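Local atomic coordinates of tRNA (guanine(6)-N2)-methyltransferase (Thermus thermophilus, PDB entry 3TMA), a protein that transfers a methyl group from S-adenosyl-L-methionine to the N2 of guanosine 6 in tRNA(Phe), using a Rossmann-fold catalytic domain fused to a THUMP domain. Residues 201-213 / 221-235. Residues are numbered along the deposited sequence; the frame is centred on the assembly and turned at random. Where two conformers were deposited one is given.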
loop_
_atom_site.group_PDB
_atom_site.type_symbol
_atom_site.label_atom_id
_atom_site.label_comp_id
_atom_site.label_asym_id
_atom_site.label_seq_id
_atom_site.Cartn_x
_atom_site.Cartn_y
_atom_site.Cartn_z
ATOM N N ALA A 201 -15.856 2.597 -4.928
ATOM C CA ALA A 201 -16.158 4.031 -5.028
ATOM C C ALA A 201 -15.736 4.570 -6.418
ATOM O O ALA A 201 -14.647 4.261 -6.874
ATOM C CB ALA A 201 -15.410 4.789 -3.975
ATOM N N ARG A 202 -16.575 5.398 -7.039
ATOM C CA ARG A 202 -16.318 5.935 -8.379
ATOM C C ARG A 202 -16.598 7.431 -8.381
ATOM O O ARG A 202 -17.407 7.904 -7.586
ATOM C CB ARG A 202 -17.228 5.251 -9.395
ATOM C CG ARG A 202 -16.795 3.804 -9.656
ATOM C CD ARG A 202 -17.577 3.232 -10.808
ATOM N NE ARG A 202 -18.998 3.125 -10.492
ATOM C CZ ARG A 202 -19.530 2.114 -9.811
ATOM N NH1 ARG A 202 -18.744 1.147 -9.350
ATOM N NH2 ARG A 202 -20.837 2.065 -9.584
ATOM N N PRO A 203 -15.938 8.185 -9.287
ATOM C CA PRO A 203 -16.134 9.637 -9.374
ATOM C C PRO A 203 -17.614 10.036 -9.434
ATOM O O PRO A 203 -18.378 9.469 -10.224
ATOM C CB PRO A 203 -15.429 9.999 -10.700
ATOM C CG PRO A 203 -14.302 8.990 -10.759
ATOM C CD PRO A 203 -14.948 7.707 -10.279
ATOM N N GLY A 204 -18.010 11.007 -8.616
ATOM C CA GLY A 204 -19.410 11.424 -8.569
ATOM C C GLY A 204 -20.118 10.906 -7.303
ATOM O O GLY A 204 -21.132 11.446 -6.933
ATOM N N MET A 205 -19.610 9.826 -6.683
ATOM C CA MET A 205 -20.192 9.281 -5.454
ATOM C C MET A 205 -19.814 10.092 -4.228
ATOM O O MET A 205 -18.754 10.735 -4.181
ATOM C CB MET A 205 -19.790 7.819 -5.229
ATOM C CG MET A 205 -20.408 6.864 -6.229
ATOM S SD MET A 205 -19.822 5.206 -5.803
ATOM C CE MET A 205 -20.454 4.273 -7.201
ATOM N N ARG A 206 -20.749 10.148 -3.281
ATOM C CA ARG A 206 -20.541 10.810 -1.981
ATOM C C ARG A 206 -19.799 9.858 -1.065
ATOM O O ARG A 206 -20.194 8.684 -0.923
ATOM C CB ARG A 206 -21.911 11.154 -1.347
ATOM C CG ARG A 206 -22.746 12.201 -2.163
ATOM C CD ARG A 206 -24.256 12.105 -1.788
ATOM N NE ARG A 206 -24.793 10.779 -2.084
ATOM C CZ ARG A 206 -26.008 10.358 -1.753
ATOM N NH1 ARG A 206 -26.411 9.128 -2.085
ATOM N NH2 ARG A 206 -26.849 11.190 -1.154
ATOM N N VAL A 207 -18.767 10.339 -0.379
ATOM C CA VAL A 207 -17.923 9.403 0.392
ATOM C C VAL A 207 -17.767 9.972 1.788
ATOM O O VAL A 207 -17.583 11.208 1.916
ATOM C CB VAL A 207 -16.503 9.308 -0.231
ATOM C CG1 VAL A 207 -15.542 8.488 0.702
ATOM C CG2 VAL A 207 -16.590 8.664 -1.598
ATOM N N LEU A 208 -17.865 9.120 2.822
ATOM C CA LEU A 208 -17.628 9.585 4.201
ATOM C C LEU A 208 -16.446 8.830 4.816
ATOM O O LEU A 208 -16.384 7.596 4.740
ATOM C CB LEU A 208 -18.868 9.390 5.085
ATOM C CG LEU A 208 -18.684 9.472 6.619
ATOM C CD1 LEU A 208 -18.363 10.938 7.059
ATOM C CD2 LEU A 208 -19.973 8.925 7.321
ATOM N N ASP A 209 -15.541 9.580 5.454
ATOM C CA ASP A 209 -14.444 9.006 6.299
ATOM C C ASP A 209 -14.759 9.289 7.799
ATOM O O ASP A 209 -14.503 10.387 8.303
ATOM C CB ASP A 209 -13.147 9.679 5.856
ATOM C CG ASP A 209 -11.948 9.327 6.742
ATOM O OD1 ASP A 209 -12.084 8.442 7.645
ATOM O OD2 ASP A 209 -10.864 9.959 6.516
ATOM N N PRO A 210 -15.379 8.324 8.510
ATOM C CA PRO A 210 -15.949 8.680 9.816
ATOM C C PRO A 210 -14.954 8.689 10.984
ATOM O O PRO A 210 -15.293 9.199 12.066
ATOM C CB PRO A 210 -17.046 7.622 10.015
ATOM C CG PRO A 210 -16.486 6.358 9.311
ATOM C CD PRO A 210 -15.696 6.934 8.114
ATOM N N PHE A 211 -13.738 8.144 10.781
ATOM C CA PHE A 211 -12.680 8.238 11.810
ATOM C C PHE A 211 -11.456 8.834 11.144
ATOM O O PHE A 211 -10.494 8.119 10.832
ATOM C CB PHE A 211 -12.303 6.842 12.377
ATOM C CG PHE A 211 -13.469 6.086 12.964
ATOM C CD1 PHE A 211 -13.831 6.281 14.285
ATOM C CD2 PHE A 211 -14.195 5.164 12.196
ATOM C CE1 PHE A 211 -14.934 5.589 14.861
ATOM C CE2 PHE A 211 -15.325 4.479 12.744
ATOM C CZ PHE A 211 -15.658 4.682 14.098
ATOM N N THR A 212 -11.455 10.129 10.888
ATOM C CA THR A 212 -10.544 10.580 9.827
ATOM C C THR A 212 -9.118 10.760 10.357
ATOM O O THR A 212 -8.159 10.639 9.590
ATOM C CB THR A 212 -11.072 11.830 9.065
ATOM O OG1 THR A 212 -10.319 11.993 7.849
ATOM C CG2 THR A 212 -10.890 13.104 9.903
ATOM N N GLY A 213 -8.976 11.024 11.671
ATOM C CA GLY A 213 -7.660 11.353 12.245
ATOM C C GLY A 213 -7.034 12.552 11.528
ATOM O O GLY A 213 -7.682 13.597 11.340
ATOM N N ALA A 221 -9.146 9.579 -1.005
ATOM C CA ALA A 221 -10.410 9.583 -1.723
ATOM C C ALA A 221 -10.537 10.840 -2.634
ATOM O O ALA A 221 -10.920 10.743 -3.808
ATOM C CB ALA A 221 -11.574 9.557 -0.710
ATOM N N ALA A 222 -10.299 12.024 -2.065
ATOM C CA ALA A 222 -10.434 13.288 -2.839
ATOM C C ALA A 222 -9.468 13.317 -4.009
ATOM O O ALA A 222 -9.858 13.637 -5.139
ATOM C CB ALA A 222 -10.221 14.521 -1.950
ATOM N N SER A 223 -8.232 12.884 -3.761
ATOM C CA SER A 223 -7.190 12.913 -4.779
ATOM C C SER A 223 -7.534 11.944 -5.916
ATOM O O SER A 223 -7.262 12.221 -7.073
ATOM C CB SER A 223 -5.840 12.559 -4.144
ATOM O OG SER A 223 -4.868 12.221 -5.121
ATOM N N THR A 224 -8.157 10.814 -5.578
ATOM C CA THR A 224 -8.510 9.783 -6.573
ATOM C C THR A 224 -9.808 10.090 -7.339
ATOM O O THR A 224 -9.882 9.879 -8.545
ATOM C CB THR A 224 -8.716 8.409 -5.879
ATOM O OG1 THR A 224 -7.506 8.058 -5.191
ATOM C CG2 THR A 224 -9.062 7.323 -6.938
ATOM N N LEU A 225 -10.840 10.527 -6.629
ATOM C CA LEU A 225 -12.181 10.690 -7.220
ATOM C C LEU A 225 -12.379 12.069 -7.886
ATOM O O LEU A 225 -13.242 12.232 -8.788
ATOM C CB LEU A 225 -13.249 10.496 -6.126
ATOM C CG LEU A 225 -13.245 9.114 -5.472
ATOM C CD1 LEU A 225 -14.261 9.051 -4.281
ATOM C CD2 LEU A 225 -13.602 8.075 -6.571
ATOM N N GLY A 226 -11.595 13.051 -7.436
ATOM C CA GLY A 226 -11.675 14.443 -7.971
ATOM C C GLY A 226 -12.915 15.182 -7.457
ATOM O O GLY A 226 -13.709 14.608 -6.711
ATOM N N PRO A 227 -13.097 16.466 -7.863
ATOM C CA PRO A 227 -14.031 17.350 -7.159
ATOM C C PRO A 227 -15.528 17.053 -7.391
ATOM O O PRO A 227 -16.356 17.650 -6.709
ATOM C CB PRO A 227 -13.694 18.761 -7.697
ATOM C CG PRO A 227 -12.885 18.556 -8.947
ATOM C CD PRO A 227 -12.187 17.200 -8.768
ATOM N N THR A 228 -15.880 16.180 -8.345
ATOM C CA THR A 228 -17.296 15.825 -8.512
ATOM C C THR A 228 -17.788 14.881 -7.386
ATOM O O THR A 228 -18.991 14.663 -7.235
ATOM C CB THR A 228 -17.665 15.252 -9.949
ATOM O OG1 THR A 228 -17.155 13.921 -10.077
ATOM C CG2 THR A 228 -17.123 16.138 -11.111
ATOM N N SER A 229 -16.891 14.350 -6.562
ATOM C CA SER A 229 -17.343 13.532 -5.427
ATOM C C SER A 229 -17.278 14.380 -4.150
ATOM O O SER A 229 -16.173 14.735 -3.699
ATOM C CB SER A 229 -16.441 12.303 -5.233
ATOM O OG SER A 229 -16.833 11.213 -6.060
ATOM N N PRO A 230 -18.440 14.640 -3.525
ATOM C CA PRO A 230 -18.425 15.216 -2.169
ATOM C C PRO A 230 -17.738 14.274 -1.148
ATOM O O PRO A 230 -17.996 13.075 -1.146
ATOM C CB PRO A 230 -19.914 15.362 -1.829
ATOM C CG PRO A 230 -20.625 15.433 -3.242
ATOM C CD PRO A 230 -19.811 14.421 -4.037
ATOM N N VAL A 231 -16.791 14.799 -0.377
ATOM C CA VAL A 231 -16.058 13.987 0.626
ATOM C C VAL A 231 -16.284 14.611 1.999
ATOM O O VAL A 231 -16.099 15.820 2.163
ATOM C CB VAL A 231 -14.542 13.948 0.370
ATOM C CG1 VAL A 231 -13.821 13.160 1.507
ATOM C CG2 VAL A 231 -14.271 13.278 -0.973
ATOM N N TYR A 232 -16.811 13.810 2.927
ATOM C CA TYR A 232 -17.111 14.238 4.297
ATOM C C TYR A 232 -16.136 13.463 5.197
ATOM O O TYR A 232 -15.814 12.308 4.902
ATOM C CB TYR A 232 -18.571 13.823 4.652
ATOM C CG TYR A 232 -19.626 14.525 3.802
ATOM C CD1 TYR A 232 -20.179 15.738 4.211
ATOM C CD2 TYR A 232 -20.120 13.935 2.628
ATOM C CE1 TYR A 232 -21.156 16.395 3.416
ATOM C CE2 TYR A 232 -21.114 14.554 1.868
ATOM C CZ TYR A 232 -21.598 15.786 2.245
ATOM O OH TYR A 232 -22.546 16.385 1.446
ATOM N N ALA A 233 -15.666 14.081 6.275
ATOM C CA ALA A 233 -14.671 13.438 7.098
ATOM C C ALA A 233 -14.852 13.951 8.497
ATOM O O ALA A 233 -15.006 15.159 8.699
ATOM C CB ALA A 233 -13.255 13.774 6.590
ATOM N N GLY A 234 -14.804 13.049 9.482
ATOM C CA GLY A 234 -15.130 13.456 10.831
ATOM C C GLY A 234 -14.142 12.939 11.842
ATOM O O GLY A 234 -13.551 11.855 11.663
ATOM N N ASP A 235 -13.987 13.678 12.936
ATOM C CA ASP A 235 -13.189 13.189 14.039
ATOM C C ASP A 235 -13.506 14.004 15.297
ATOM O O ASP A 235 -13.966 15.147 15.207
ATOM C CB ASP A 235 -11.705 13.338 13.688
ATOM C CG ASP A 235 -10.819 12.450 14.529
ATOM O OD1 ASP A 235 -10.364 12.914 15.620
ATOM O OD2 ASP A 235 -10.554 11.297 14.084
#
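Val207 and Tyr232 sit in adjacent parallel strands, 207-209 and 231-235, and four backbone bonds lace them together. Val207 N reaches Pro230 O, Tyr232 N reaches Val207 O, Asp209 N reaches Tyr232 O, and Gly234 N reaches Asp209 O; a fifth, from Thr212 N to Gly234 O, continues the ladder past the first strand. On the face that carries Val207, Asp209 and Ala233, helix 216-225 packs down: Leu225 CD1 lies 3.6 Å from Val207 CG2, while CD2 of the same leucine rests 3.6 Å from Pro203 N. On the other face, Leu208 CD1 touches Tyr232 CB at 3.8 Å, the side chains crossing at about a right angle.

Each end is pinned by a side chain. At the start, Ser229 OG donates to Met205 O at 2.7 Å, meeting a lone pair within that carbonyl's plane, and accepts from Gly204 N at 2.8 Å, where the N-H comes in bent, at 133°; together they clasp the type II turn 202-205. At the far end Asp235 has CG anti to its backbone N (chi1 -160°), carrying the carboxylate toward Gly213, and chi2 of -90° turns it so that Gly213 N, 2.9 Å from OD2, arrives from above its plane. OD1 is taken by Asp237 N.

This is the first beta-alpha-beta unit of the Rossmann-fold methyltransferase domain. Gly234 O on Thr212 N and Asp235 OD2 on Gly213 N probably help to hold the turn leading into Ser214, Gly215 and Thr216, probable S-adenosyl-L-methionine ligands, so the polar chemistry here probably shapes the cofactor loop.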